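Local coordinates for D-alanyl-lipoteichoic acid synthetase (Streptococcus pneumoniae, PDB 3BMA), which probably takes part in the D-alanylation of lipoteichoic acid during cell-wall biogenesis, as a membrane-associated member of the DltD family, at residues 23-29 / 123-129; 240-244 / 300-304; 100-104 / 367-372. The protein carries 1 engineered substitution. All blocks are in the same frame, centred on the assembly; numbering follows the deposited sequence. Where two conformers were deposited one is given.

The three contacts lie around a five-stranded parallel sheet in a DltD chain related to the SGNH hydrolases. Contact 3 touches the sheet directly: its 100-104 segment forms most of the central strand 101-105, covered by the end of helix 355-369. From that strand the chain runs on to helix 118-124, where contact 1 begins its second half, so contacts 1 and 3 alternate along the sequence; their centres are about 24 Å apart. Contact 2 lies across the chain's centre from contact 1, about 35 Å between centres, and both its segments fall between those of contact 3. Contact 1 joins N-terminal helix 23-27 to residues 123-129, contact 2 a loop to helix 301-307, contact 3 strand to late helix.

Contact 1 (23-29 / 123-129); sequences IDSFKER and QYFNGDQ
Ile23, Phe26 and Lys27, on one side of helix 23-27, pack against Gln123 and Tyr124 at the end of helix 118-124. The apolar part centres on Tyr124. Ile23 CG1 reaches the rim of its ring in plane, 3.8 Å from Tyr124 CE1, the side chains crossing at about a right angle. Phe26 lies oblique to it, the ring planes 79° apart, with Phe26 CD2 3.7 Å from Tyr124 CB. Tyr124 OH is bonded beyond the contact, to Gly79 O.

Lys27 serves mainly through its aliphatic stem. With CG between the backbone N and the carbonyl carbon (chi1 77°), CD passes 3.4 Å from Gln123 O and the chain then turns back, NZ forming a salt-bridge network, its hydrogen bonds weak, with Asp24 OD2 and Glu28 OE2; Lys27 was modelled in two conformers, so the path of its end is less certain.

Polar links gather where both segments leave their helices. Gln129 NE2 donates to Tyr124 O at 2.9 Å, in the carbonyl plane, and more weakly to Lys27 O on the other segment; Gln92 also donates to that oxygen. One water accepts from Arg29 N and Asn126 ND2 and donates to Asp128 OD2, bridging the segments. Asp128 OD2, which also takes a bond from Gln92, is met on its syn side by Arg29 NH2 at 3.1 Å, near the guanidinium plane; Arg29 too has two conformers, so this salt bridge is less certain.

Asn126 OD1 accepts from Gln129 N at 2.9 Å, the side-chain bond of an N-cap. The contact thus packs helix 23-27 against the corner where helix 118-124 ends and the N-capped helix 127-136 begins, on the helical flank of an SGNH-like alpha/beta fold.

Contact 2 (240-244 / 300-304); sequences NEMGM and NKKWM
Met242 and Met244, the residues that press on helix 301-307, both give their backbone N to a single atom, Asn240 OD1. Met244 N lies on a lone pair in the carbonyl plane at 3.0 Å from Asn240 OD1, while Met242 N is tilted out of that plane. Asn240 ND2 returns a nearly straight bond (177°) to Met244 O, so both ends of this amide are bound and its rotation is fixed. The Met242 bond makes an Asx turn, and Gly243 follows with positive phi.

Across the contact Asn300 ND2 donates to Met242 O at 3.2 Å, in the carbonyl plane. Asn300 is the N-cap of helix 301-307, and its OD1 accepts from Trp303 N at 3.1 Å, so the same amide caps the helix with its oxygen and binds the loop with its nitrogen.

The methionine ends supply the apolar contact. Met244, extended beyond CG, brings CE to 3.6 Å from Trp303 CB. Met242 bends at chi3 (-52°), setting CE 4.2 Å from Trp303 CE3 at the edge of the indole, near its plane; this methyl also lies against the Lys302 carbonyl. Ile253 of helix 246-253 touches both Met244 and Trp303.

Contact 3 (100-104 / 367-372); sequences KQVVY and FLSNPT
Phe367 meets Gln101 of strand 101-105 in two ways, through its ring and through its carbonyl. Gln101 NE2 sits 3.3 Å above one face of the ring, offset toward the rim near CZ, with the amide and ring planes 34° apart. The ring turns to the strand because CG stands opposite the backbone N (chi1 174°), whereas Gln101 approaches from the other direction, extended beyond CG. The same NE2 donates to Phe367 O at 3.1 Å, coming from well above the carbonyl plane (48°) rather than along a lone pair. Asn291 and Ile293 of the neighbouring strand 291-296 also touch the Phe367 side chain.

Leu368 follows with its two methyls spread along the strand. CD2 packs on the stem of Gln101, 3.8 Å from Gln101 CB, and CD1 makes a looser contact with Val103 CG2 at 4.2 Å. Its backbone also borders the amide, Leu368 CA lying 3.4 Å from Gln101 OE1.

Beyond the helix end the chain bends round the glutamine tip. Pro371 CA comes within 3.5 Å of Gln101 OE1, with Pro371 CB close behind, and Thr372 N lies 3.6 Å from Gln101 NE2.

Gln101 is thus a buried polar side chain wrapped by the end of helix 355-369 and the residues after it. Its NE2 is paired with a carbonyl of the helix C-terminus, and its OE1 accepts from Arg42 NH2; Arg42 NH1 binds Leu368 O. The helix-end carbonyls, probably negatively polarised, therefore meet an amide N-H and a guanidinium, which joins helix to sheet through polar bonds as well as packing.

Contact 1 (23-29 / 123-129)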
ATOM      1  N   ILE C  23      19.088 -21.751  20.807  1.00 46.41           N
ATOM      2  CA  ILE C  23      19.064 -20.663  19.835  1.00 42.77           C
ATOM      3  C   ILE C  23      17.673 -20.034  19.841  1.00 40.45           C
ATOM      4  O   ILE C  23      17.544 -18.809  19.812  1.00 38.83           O
ATOM      5  CB  ILE C  23      19.467 -21.158  18.419  1.00 43.43           C
ATOM      6  CG1 ILE C  23      20.907 -21.682  18.433  1.00 41.88           C
ATOM      7  CG2 ILE C  23      19.343 -20.042  17.394  1.00 47.83           C
ATOM      8  CD1 ILE C  23      21.233 -22.638  17.310  1.00 48.74           C
ATOM      9  N   ASP C  24      16.651 -20.887  19.936  1.00 41.44           N
ATOM     10  CA  ASP C  24      15.246 -20.469  19.975  1.00 43.69           C
ATOM     11  C   ASP C  24      14.892 -19.566  21.156  1.00 42.75           C
ATOM     12  O   ASP C  24      14.255 -18.537  20.966  1.00 41.12           O
ATOM     13  CB  ASP C  24      14.315 -21.687  19.949  1.00 48.63           C
ATOM     14  CG  ASP C  24      14.137 -22.269  18.549  1.00 56.29           C
ATOM     15  OD1 ASP C  24      13.278 -23.165  18.393  1.00 61.79           O
ATOM     16  OD2 ASP C  24      14.840 -21.839  17.605  1.00 58.97           O
ATOM     17  N   SER C  25      15.322 -19.935  22.362  1.00 40.38           N
ATOM     18  CA  SER C  25      15.040 -19.137  23.562  1.00 39.92           C
ATOM     19  C   SER C  25      15.641 -17.732  23.476  1.00 38.31           C
ATOM     20  O   SER C  25      15.127 -16.792  24.081  1.00 41.89           O
ATOM     21  CB  SER C  25      15.516 -19.855  24.835  1.00 39.93           C
ATOM     22  OG  SER C  25      16.929 -19.946  24.894  1.00 44.78           O
ATOM     23  N   PHE C  26      16.715 -17.601  22.700  1.00 37.77           N
ATOM     24  CA  PHE C  26      17.362 -16.319  22.472  1.00 33.84           C
ATOM     25  C   PHE C  26      16.773 -15.509  21.307  1.00 35.20           C
ATOM     26  O   PHE C  26      16.394 -14.353  21.504  1.00 36.50           O
ATOM     27  CB  PHE C  26      18.873 -16.501  22.285  1.00 36.20           C
ATOM     28  CG  PHE C  26      19.625 -15.207  22.157  1.00 42.66           C
ATOM     29  CD1 PHE C  26      19.976 -14.484  23.287  1.00 37.42           C
ATOM     30  CD2 PHE C  26      19.977 -14.706  20.905  1.00 53.20           C
ATOM     31  CE1 PHE C  26      20.664 -13.286  23.174  1.00 39.07           C
ATOM     32  CE2 PHE C  26      20.663 -13.504  20.784  1.00 53.55           C
ATOM     33  CZ  PHE C  26      21.010 -12.795  21.925  1.00 43.23           C
ATOM     34  N   LYS C  27      16.710 -16.098  20.107  1.00 38.38           N
ATOM     35  CA  LYS C  27      16.325 -15.350  18.901  0.50 40.48           C
ATOM     36  C   LYS C  27      14.814 -15.142  18.734  1.00 38.59           C
ATOM     37  O   LYS C  27      14.382 -14.145  18.160  1.00 47.84           O
ATOM     38  CB  LYS C  27      16.966 -15.944  17.632  0.50 40.53           C
ATOM     39  CG  LYS C  27      16.338 -17.217  17.090  0.50 38.34           C
ATOM     40  CD  LYS C  27      16.908 -17.566  15.724  0.50 39.85           C
ATOM     41  CE  LYS C  27      16.085 -18.646  15.027  0.50 49.33           C
ATOM     42  NZ  LYS C  27      16.123 -19.965  15.729  0.50 50.92           N
ATOM     43  N   GLU C  28      14.016 -16.080  19.235  1.00 41.75           N
ATOM     44  CA  GLU C  28      12.569 -15.991  19.080  1.00 44.56           C
ATOM     45  C   GLU C  28      11.934 -15.001  20.045  1.00 42.68           C
ATOM     46  O   GLU C  28      12.348 -14.869  21.197  1.00 43.56           O
ATOM     47  CB  GLU C  28      11.901 -17.366  19.195  1.00 48.93           C
ATOM     48  CG  GLU C  28      11.398 -17.963  17.875  1.00 58.47           C
ATOM     49  CD  GLU C  28      12.507 -18.390  16.931  1.00 72.34           C
ATOM     50  OE1 GLU C  28      12.412 -18.073  15.725  1.00 77.34           O
ATOM     51  OE2 GLU C  28      13.467 -19.047  17.388  1.00 80.29           O
ATOM     52  N   ARG C  29      10.928 -14.307  19.527  1.00 41.51           N
ATOM     53  CA  ARG C  29      10.180 -13.303  20.265  0.50 39.37           C
ATOM     54  C   ARG C  29       9.311 -13.931  21.353  1.00 39.24           C
ATOM     55  O   ARG C  29       9.335 -13.496  22.500  1.00 43.17           O
ATOM     56  CB  ARG C  29       9.300 -12.534  19.282  0.50 37.51           C
ATOM     57  CG  ARG C  29       8.504 -11.403  19.872  0.50 29.46           C
ATOM     58  CD  ARG C  29       7.594 -10.830  18.816  0.50 32.21           C
ATOM     59  NE  ARG C  29       7.324  -9.419  19.058  0.50 34.83           N
ATOM     60  CZ  ARG C  29       8.061  -8.417  18.587  0.50 35.39           C
ATOM     61  NH1 ARG C  29       7.720  -7.171  18.876  0.50 38.27           N
ATOM     62  NH2 ARG C  29       9.129  -8.651  17.831  0.50 29.97           N
ATOM     63  N   GLN C 123      23.278 -17.125  13.307  1.00 29.76           N
ATOM     64  CA  GLN C 123      22.391 -18.065  13.962  1.00 33.98           C
ATOM     65  C   GLN C 123      21.354 -17.388  14.852  1.00 33.53           C
ATOM     66  O   GLN C 123      20.259 -17.921  15.037  1.00 38.62           O
ATOM     67  CB  GLN C 123      23.206 -19.076  14.767  1.00 31.05           C
ATOM     68  CG  GLN C 123      24.189 -19.884  13.924  1.00 40.31           C
ATOM     69  CD  GLN C 123      24.983 -20.890  14.744  1.00 50.31           C
ATOM     70  OE1 GLN C 123      24.414 -21.709  15.472  1.00 61.72           O
ATOM     71  NE2 GLN C 123      26.306 -20.837  14.623  1.00 54.90           N
ATOM     72  N   TYR C 124      21.686 -16.214  15.386  1.00 31.88           N
ATOM     73  CA  TYR C 124      20.848 -15.578  16.407  1.00 31.22           C
ATOM     74  C   TYR C 124      20.090 -14.345  15.898  1.00 35.76           C
ATOM     75  O   TYR C 124      19.274 -13.767  16.617  1.00 38.08           O
ATOM     76  CB  TYR C 124      21.673 -15.247  17.664  1.00 35.31           C
ATOM     77  CG  TYR C 124      22.687 -16.314  18.055  1.00 35.62           C
ATOM     78  CD1 TYR C 124      22.300 -17.641  18.260  1.00 41.82           C
ATOM     79  CD2 TYR C 124      24.031 -15.988  18.233  1.00 35.89           C
ATOM     80  CE1 TYR C 124      23.227 -18.615  18.606  1.00 40.15           C
ATOM     81  CE2 TYR C 124      24.966 -16.953  18.590  1.00 33.18           C
ATOM     82  CZ  TYR C 124      24.559 -18.266  18.770  1.00 40.43           C
ATOM     83  OH  TYR C 124      25.481 -19.230  19.123  1.00 37.63           O
ATOM     84  N   PHE C 125      20.361 -13.956  14.655  1.00 31.02           N
ATOM     85  CA  PHE C 125      19.659 -12.851  14.013  1.00 30.62           C
ATOM     86  C   PHE C 125      18.608 -13.410  13.051  1.00 35.89           C
ATOM     87  O   PHE C 125      18.947 -14.097  12.081  1.00 43.76           O
ATOM     88  CB  PHE C 125      20.660 -11.957  13.276  1.00 29.84           C
ATOM     89  CG  PHE C 125      20.060 -10.705  12.688  1.00 28.02           C
ATOM     90  CD1 PHE C 125      19.759  -9.615  13.493  1.00 26.62           C
ATOM     91  CD2 PHE C 125      19.819 -10.610  11.326  1.00 34.68           C
ATOM     92  CE1 PHE C 125      19.213  -8.459  12.956  1.00 28.06           C
ATOM     93  CE2 PHE C 125      19.278  -9.455  10.774  1.00 31.56           C
ATOM     94  CZ  PHE C 125      18.972  -8.376  11.591  1.00 34.89           C
ATOM     95  N   ASN C 126      17.336 -13.139  13.336  1.00 32.32           N
ATOM     96  CA  ASN C 126      16.252 -13.514  12.430  1.00 31.72           C
ATOM     97  C   ASN C 126      15.629 -12.294  11.748  1.00 28.11           C
ATOM     98  O   ASN C 126      16.043 -11.165  12.012  1.00 22.39           O
ATOM     99  CB  ASN C 126      15.192 -14.380  13.142  1.00 29.53           C
ATOM    100  CG  ASN C 126      14.481 -13.656  14.280  1.00 27.80           C
ATOM    101  OD1 ASN C 126      14.602 -12.443  14.451  1.00 18.77           O
ATOM    102  ND2 ASN C 126      13.716 -14.411  15.060  1.00 29.82           N
ATOM    103  N   GLY C 127      14.633 -12.531  10.895  1.00 27.95           N
ATOM    104  CA  GLY C 127      13.902 -11.465  10.205  1.00 24.85           C
ATOM    105  C   GLY C 127      13.003 -10.619  11.084  1.00 26.31           C
ATOM    106  O   GLY C 127      12.693  -9.474  10.749  1.00 20.05           O
ATOM    107  N   ASP C 128      12.578 -11.185  12.211  1.00 26.40           N
ATOM    108  CA  ASP C 128      11.784 -10.447  13.193  1.00 21.13           C
ATOM    109  C   ASP C 128      12.631  -9.369  13.866  1.00 22.77           C
ATOM    110  O   ASP C 128      12.123  -8.294  14.173  1.00 34.84           O
ATOM    111  CB  ASP C 128      11.166 -11.403  14.225  1.00 24.40           C
ATOM    112  CG  ASP C 128      10.275 -10.693  15.230  1.00 30.80           C
ATOM    113  OD1 ASP C 128       9.583  -9.711  14.873  1.00 37.58           O
ATOM    114  OD2 ASP C 128      10.268 -11.127  16.392  1.00 46.47           O
ATOM    115  N   GLN C 129      13.921  -9.651  14.063  1.00 28.01           N
ATOM    116  CA  GLN C 129      14.874  -8.673  14.600  1.00 23.69           C
ATOM    117  C   GLN C 129      15.190  -7.557  13.609  1.00 27.08           C
ATOM    118  O   GLN C 129      15.377  -6.410  14.010  1.00 26.13           O
ATOM    119  CB  GLN C 129      16.172  -9.354  15.021  1.00 23.23           C
ATOM    120  CG  GLN C 129      16.089 -10.059  16.359  1.00 22.54           C
ATOM    121  CD  GLN C 129      17.276 -10.950  16.627  1.00 20.02           C
ATOM    122  OE1 GLN C 129      18.405 -10.620  16.265  1.00 25.89           O
ATOM    123  NE2 GLN C 129      17.031 -12.092  17.267  1.00 23.74           N
TER
HETATM  124  O   HOH W   1      10.813 -13.923  16.534  1.00 23.27           O

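Contact 2 (240-244 / 300-304)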
ATOM      1  N   ASN C 240      43.802 -32.457  35.377  1.00 65.67           N
ATOM      2  CA  ASN C 240      44.754 -31.368  35.155  1.00 65.53           C
ATOM      3  C   ASN C 240      45.101 -30.609  36.436  1.00 68.03           C
ATOM      4  O   ASN C 240      44.354 -30.649  37.416  1.00 66.32           O
ATOM      5  CB  ASN C 240      44.228 -30.397  34.089  1.00 64.17           C
ATOM      6  CG  ASN C 240      43.028 -29.584  34.567  1.00 63.04           C
ATOM      7  OD1 ASN C 240      43.171 -28.425  34.959  1.00 61.80           O
ATOM      8  ND2 ASN C 240      41.843 -30.192  34.538  1.00 51.75           N
ATOM      9  N   GLU C 241      46.235 -29.913  36.419  1.00 72.87           N
ATOM     10  CA  GLU C 241      46.664 -29.114  37.566  1.00 78.68           C
ATOM     11  C   GLU C 241      46.693 -27.607  37.270  1.00 79.13           C
ATOM     12  O   GLU C 241      47.548 -26.875  37.781  1.00 77.77           O
ATOM     13  CB  GLU C 241      48.011 -29.610  38.109  1.00 81.71           C
ATOM     14  CG  GLU C 241      47.908 -30.896  38.933  1.00 88.46           C
ATOM     15  CD  GLU C 241      49.107 -31.125  39.840  1.00 92.51           C
ATOM     16  OE1 GLU C 241      48.895 -31.438  41.033  1.00 87.72           O
ATOM     17  OE2 GLU C 241      50.257 -30.990  39.368  1.00 92.08           O
ATOM     18  N   MET C 242      45.748 -27.157  36.442  1.00 78.06           N
ATOM     19  CA  MET C 242      45.522 -25.725  36.219  1.00 73.53           C
ATOM     20  C   MET C 242      44.064 -25.312  36.491  1.00 70.34           C
ATOM     21  O   MET C 242      43.648 -24.195  36.173  1.00 68.94           O
ATOM     22  CB  MET C 242      46.030 -25.273  34.838  1.00 70.39           C
ATOM     23  CG  MET C 242      45.314 -25.862  33.634  1.00 69.23           C
ATOM     24  SD  MET C 242      46.374 -25.953  32.169  1.00 75.66           S
ATOM     25  CE  MET C 242      47.000 -24.285  32.038  1.00 65.14           C
ATOM     26  N   GLY C 243      43.305 -26.235  37.083  1.00 67.47           N
ATOM     27  CA  GLY C 243      42.002 -25.933  37.678  1.00 65.74           C
ATOM     28  C   GLY C 243      40.774 -25.994  36.789  1.00 64.36           C
ATOM     29  O   GLY C 243      39.696 -25.560  37.198  1.00 68.07           O
ATOM     30  N   MET C 244      40.923 -26.536  35.583  1.00 60.27           N
ATOM     31  CA  MET C 244      39.818 -26.598  34.623  1.00 55.20           C
ATOM     32  C   MET C 244      38.991 -27.866  34.775  1.00 57.15           C
ATOM     33  O   MET C 244      39.464 -28.853  35.339  1.00 60.18           O
ATOM     34  CB  MET C 244      40.342 -26.505  33.196  1.00 49.39           C
ATOM     35  CG  MET C 244      41.015 -25.198  32.875  1.00 50.98           C
ATOM     36  SD  MET C 244      41.765 -25.290  31.254  1.00 55.42           S
ATOM     37  CE  MET C 244      42.903 -23.924  31.338  1.00 51.98           C
ATOM     38  N   ASN C 300      41.335 -17.560  33.558  1.00 50.93           N
ATOM     39  CA  ASN C 300      42.134 -18.468  34.383  1.00 50.93           C
ATOM     40  C   ASN C 300      43.605 -18.022  34.381  1.00 52.12           C
ATOM     41  O   ASN C 300      44.227 -17.939  33.318  1.00 54.40           O
ATOM     42  CB  ASN C 300      41.973 -19.901  33.848  1.00 48.67           C
ATOM     43  CG  ASN C 300      42.509 -20.967  34.797  1.00 43.14           C
ATOM     44  OD1 ASN C 300      43.685 -20.975  35.154  1.00 45.06           O
ATOM     45  ND2 ASN C 300      41.644 -21.903  35.174  1.00 42.66           N
ATOM     46  N   LYS C 301      44.132 -17.709  35.567  1.00 55.52           N
ATOM     47  CA  LYS C 301      45.493 -17.163  35.715  1.00 55.60           C
ATOM     48  C   LYS C 301      46.577 -18.183  35.377  1.00 52.89           C
ATOM     49  O   LYS C 301      47.592 -17.833  34.765  1.00 49.82           O
ATOM     50  CB  LYS C 301      45.704 -16.591  37.123  1.00 55.14           C
ATOM     51  CG  LYS C 301      47.043 -15.874  37.343  1.00 58.82           C
ATOM     52  CD  LYS C 301      47.096 -15.148  38.684  1.00 60.64           C
ATOM     53  CE  LYS C 301      46.880 -13.640  38.536  1.00 70.33           C
ATOM     54  NZ  LYS C 301      45.522 -13.261  38.039  1.00 68.90           N
ATOM     55  N   LYS C 302      46.343 -19.439  35.766  1.00 53.14           N
ATOM     56  CA  LYS C 302      47.273 -20.523  35.455  0.50 56.61           C
ATOM     57  C   LYS C 302      47.308 -20.810  33.958  1.00 58.85           C
ATOM     58  O   LYS C 302      48.341 -21.230  33.426  1.00 60.57           O
ATOM     59  CB  LYS C 302      46.942 -21.790  36.249  0.50 57.26           C
ATOM     60  CG  LYS C 302      47.445 -21.756  37.686  0.50 59.45           C
ATOM     61  CD  LYS C 302      47.398 -23.127  38.340  0.50 59.77           C
ATOM     62  CE  LYS C 302      47.881 -23.061  39.781  0.50 62.07           C
ATOM     63  NZ  LYS C 302      47.845 -24.391  40.446  0.50 61.41           N
ATOM     64  N   TRP C 303      46.184 -20.562  33.285  1.00 57.39           N
ATOM     65  CA  TRP C 303      46.099 -20.666  31.837  1.00 55.55           C
ATOM     66  C   TRP C 303      46.812 -19.503  31.164  1.00 56.83           C
ATOM     67  O   TRP C 303      47.555 -19.702  30.203  1.00 60.66           O
ATOM     68  CB  TRP C 303      44.639 -20.721  31.382  1.00 55.26           C
ATOM     69  CG  TRP C 303      44.430 -20.364  29.934  1.00 55.21           C
ATOM     70  CD1 TRP C 303      43.844 -19.231  29.447  1.00 53.37           C
ATOM     71  CD2 TRP C 303      44.826 -21.135  28.788  1.00 60.14           C
ATOM     72  NE1 TRP C 303      43.838 -19.250  28.072  1.00 55.25           N
ATOM     73  CE2 TRP C 303      44.435 -20.406  27.640  1.00 60.03           C
ATOM     74  CE3 TRP C 303      45.471 -22.371  28.618  1.00 55.72           C
ATOM     75  CZ2 TRP C 303      44.668 -20.871  26.338  1.00 56.32           C
ATOM     76  CZ3 TRP C 303      45.700 -22.832  27.325  1.00 53.44           C
ATOM     77  CH2 TRP C 303      45.299 -22.081  26.202  1.00 51.94           C
ATOM     78  N   MET C 304      46.583 -18.294  31.677  1.00 57.67           N
ATOM     79  CA  MET C 304      47.116 -17.083  31.056  1.00 58.86           C
ATOM     80  C   MET C 304      48.633 -16.927  31.247  1.00 61.33           C
ATOM     81  O   MET C 304      49.300 -16.289  30.431  1.00 63.23           O
ATOM     82  CB  MET C 304      46.302 -15.839  31.466  1.00 60.00           C
ATOM     83  CG  MET C 304      46.840 -14.974  32.596  1.00 59.66           C
ATOM     84  SD  MET C 304      45.873 -13.445  32.745  1.00 54.90           S
ATOM     85  CE  MET C 304      44.483 -14.029  33.680  1.00 50.47           C
TER

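Contact 3 (100-104 / 367-372)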
ATOM      1  N   LYS C 100      13.438  -1.437  33.971  1.00 35.82           N
ATOM      2  CA  LYS C 100      13.707  -2.727  34.593  1.00 37.81           C
ATOM      3  C   LYS C 100      15.177  -3.003  34.895  1.00 39.39           C
ATOM      4  O   LYS C 100      16.063  -2.324  34.396  1.00 35.36           O
ATOM      5  CB  LYS C 100      13.080  -3.857  33.769  1.00 41.04           C
ATOM      6  CG  LYS C 100      11.824  -4.406  34.420  1.00 52.60           C
ATOM      7  CD  LYS C 100      10.670  -4.520  33.454  1.00 59.31           C
ATOM      8  CE  LYS C 100       9.371  -4.749  34.214  1.00 65.10           C
ATOM      9  NZ  LYS C 100       8.182  -4.648  33.327  1.00 75.22           N
ATOM     10  N   GLN C 101      15.424  -3.991  35.748  1.00 41.43           N
ATOM     11  CA  GLN C 101      16.788  -4.403  36.053  1.00 40.80           C
ATOM     12  C   GLN C 101      17.215  -5.556  35.150  1.00 40.01           C
ATOM     13  O   GLN C 101      16.428  -6.470  34.888  1.00 40.19           O
ATOM     14  CB  GLN C 101      16.918  -4.807  37.522  1.00 40.06           C
ATOM     15  CG  GLN C 101      16.864  -3.644  38.503  1.00 39.31           C
ATOM     16  CD  GLN C 101      17.113  -4.081  39.938  1.00 41.64           C
ATOM     17  OE1 GLN C 101      16.570  -5.086  40.399  1.00 42.26           O
ATOM     18  NE2 GLN C 101      17.934  -3.321  40.650  1.00 34.61           N
ATOM     19  N   VAL C 102      18.455  -5.494  34.660  1.00 35.72           N
ATOM     20  CA  VAL C 102      19.056  -6.597  33.894  1.00 33.38           C
ATOM     21  C   VAL C 102      20.469  -6.959  34.398  1.00 34.24           C
ATOM     22  O   VAL C 102      21.086  -6.200  35.154  1.00 24.41           O
ATOM     23  CB  VAL C 102      19.104  -6.316  32.350  1.00 29.39           C
ATOM     24  CG1 VAL C 102      17.746  -5.856  31.800  1.00 25.12           C
ATOM     25  CG2 VAL C 102      20.184  -5.315  32.000  1.00 23.82           C
ATOM     26  N   VAL C 103      20.953  -8.133  33.986  1.00 33.96           N
ATOM     27  CA  VAL C 103      22.348  -8.541  34.180  1.00 30.46           C
ATOM     28  C   VAL C 103      23.009  -8.606  32.805  1.00 29.15           C
ATOM     29  O   VAL C 103      22.498  -9.260  31.898  1.00 34.30           O
ATOM     30  CB  VAL C 103      22.458  -9.926  34.879  1.00 28.31           C
ATOM     31  CG1 VAL C 103      23.905 -10.418  34.907  1.00 22.44           C
ATOM     32  CG2 VAL C 103      21.900  -9.860  36.280  1.00 21.40           C
ATOM     33  N   TYR C 104      24.133  -7.916  32.648  1.00 32.33           N
ATOM     34  CA  TYR C 104      24.849  -7.902  31.380  1.00 29.25           C
ATOM     35  C   TYR C 104      26.318  -8.261  31.581  1.00 31.14           C
ATOM     36  O   TYR C 104      27.083  -7.473  32.126  1.00 29.34           O
ATOM     37  CB  TYR C 104      24.705  -6.533  30.705  1.00 31.09           C
ATOM     38  CG  TYR C 104      25.062  -6.531  29.239  1.00 33.58           C
ATOM     39  CD1 TYR C 104      24.105  -6.842  28.274  1.00 33.66           C
ATOM     40  CD2 TYR C 104      26.350  -6.217  28.811  1.00 39.40           C
ATOM     41  CE1 TYR C 104      24.421  -6.854  26.927  1.00 34.32           C
ATOM     42  CE2 TYR C 104      26.677  -6.225  27.464  1.00 37.76           C
ATOM     43  CZ  TYR C 104      25.704  -6.540  26.529  1.00 36.50           C
ATOM     44  OH  TYR C 104      26.019  -6.555  25.196  1.00 34.70           O
ATOM     45  N   PHE C 367      21.315  -6.783  44.635  1.00 40.19           N
ATOM     46  CA  PHE C 367      20.931  -5.777  43.643  1.00 38.18           C
ATOM     47  C   PHE C 367      19.532  -6.038  43.073  1.00 35.18           C
ATOM     48  O   PHE C 367      18.711  -5.124  42.987  1.00 38.33           O
ATOM     49  CB  PHE C 367      21.978  -5.725  42.520  1.00 37.78           C
ATOM     50  CG  PHE C 367      21.604  -4.831  41.367  1.00 34.85           C
ATOM     51  CD1 PHE C 367      21.654  -3.449  41.493  1.00 35.99           C
ATOM     52  CD2 PHE C 367      21.226  -5.376  40.143  1.00 31.51           C
ATOM     53  CE1 PHE C 367      21.320  -2.623  40.421  1.00 36.93           C
ATOM     54  CE2 PHE C 367      20.887  -4.559  39.072  1.00 23.20           C
ATOM     55  CZ  PHE C 367      20.937  -3.182  39.209  1.00 33.04           C
ATOM     56  N   LEU C 368      19.270  -7.288  42.697  1.00 33.58           N
ATOM     57  CA  LEU C 368      17.988  -7.663  42.100  1.00 31.21           C
ATOM     58  C   LEU C 368      16.870  -7.848  43.129  1.00 39.68           C
ATOM     59  O   LEU C 368      15.700  -7.620  42.813  1.00 36.38           O
ATOM     60  CB  LEU C 368      18.127  -8.925  41.242  1.00 30.66           C
ATOM     61  CG  LEU C 368      19.040  -8.926  40.006  1.00 36.04           C
ATOM     62  CD1 LEU C 368      18.994 -10.288  39.344  1.00 36.81           C
ATOM     63  CD2 LEU C 368      18.667  -7.845  39.004  1.00 27.79           C
ATOM     64  N   SER C 369      17.227  -8.261  44.348  1.00 40.70           N
ATOM     65  CA  SER C 369      16.247  -8.437  45.436  1.00 40.97           C
ATOM     66  C   SER C 369      15.689  -7.111  45.941  1.00 43.18           C
ATOM     67  O   SER C 369      14.578  -7.063  46.475  1.00 47.95           O
ATOM     68  CB  SER C 369      16.853  -9.206  46.610  1.00 37.15           C
ATOM     69  OG  SER C 369      17.355 -10.460  46.188  1.00 38.29           O
ATOM     70  N   ASN C 370      16.471  -6.045  45.772  1.00 39.91           N
ATOM     71  CA  ASN C 370      16.064  -4.696  46.143  1.00 38.25           C
ATOM     72  C   ASN C 370      16.070  -3.786  44.917  1.00 36.39           C
ATOM     73  O   ASN C 370      17.026  -3.039  44.714  1.00 40.85           O
ATOM     74  CB  ASN C 370      17.000  -4.135  47.215  1.00 35.35           C
ATOM     75  CG  ASN C 370      17.067  -5.011  48.448  1.00 41.31           C
ATOM     76  OD1 ASN C 370      16.192  -4.951  49.314  1.00 44.29           O
ATOM     77  ND2 ASN C 370      18.119  -5.820  48.543  1.00 36.13           N
ATOM     78  N   PRO C 371      14.997  -3.840  44.102  1.00 39.97           N
ATOM     79  CA  PRO C 371      14.969  -3.140  42.820  1.00 39.71           C
ATOM     80  C   PRO C 371      14.902  -1.626  42.982  1.00 45.25           C
ATOM     81  O   PRO C 371      14.021  -1.109  43.671  1.00 50.68           O
ATOM     82  CB  PRO C 371      13.682  -3.663  42.154  1.00 35.59           C
ATOM     83  CG  PRO C 371      13.259  -4.843  42.963  1.00 43.41           C
ATOM     84  CD  PRO C 371      13.732  -4.553  44.345  1.00 42.35           C
ATOM     85  N   THR C 372      15.853  -0.935  42.364  1.00 46.85           N
ATOM     86  CA  THR C 372      15.889   0.523  42.356  1.00 50.69           C
ATOM     87  C   THR C 372      15.874   1.014  40.908  1.00 52.14           C
ATOM     88  O   THR C 372      16.458   0.364  40.037  1.00 55.38           O
ATOM     89  CB  THR C 372      17.134   1.072  43.102  1.00 50.00           C
ATOM     90  OG1 THR C 372      18.298   0.325  42.727  1.00 50.82           O
ATOM     91  CG2 THR C 372      16.942   0.973  44.606  1.00 54.80           C
TER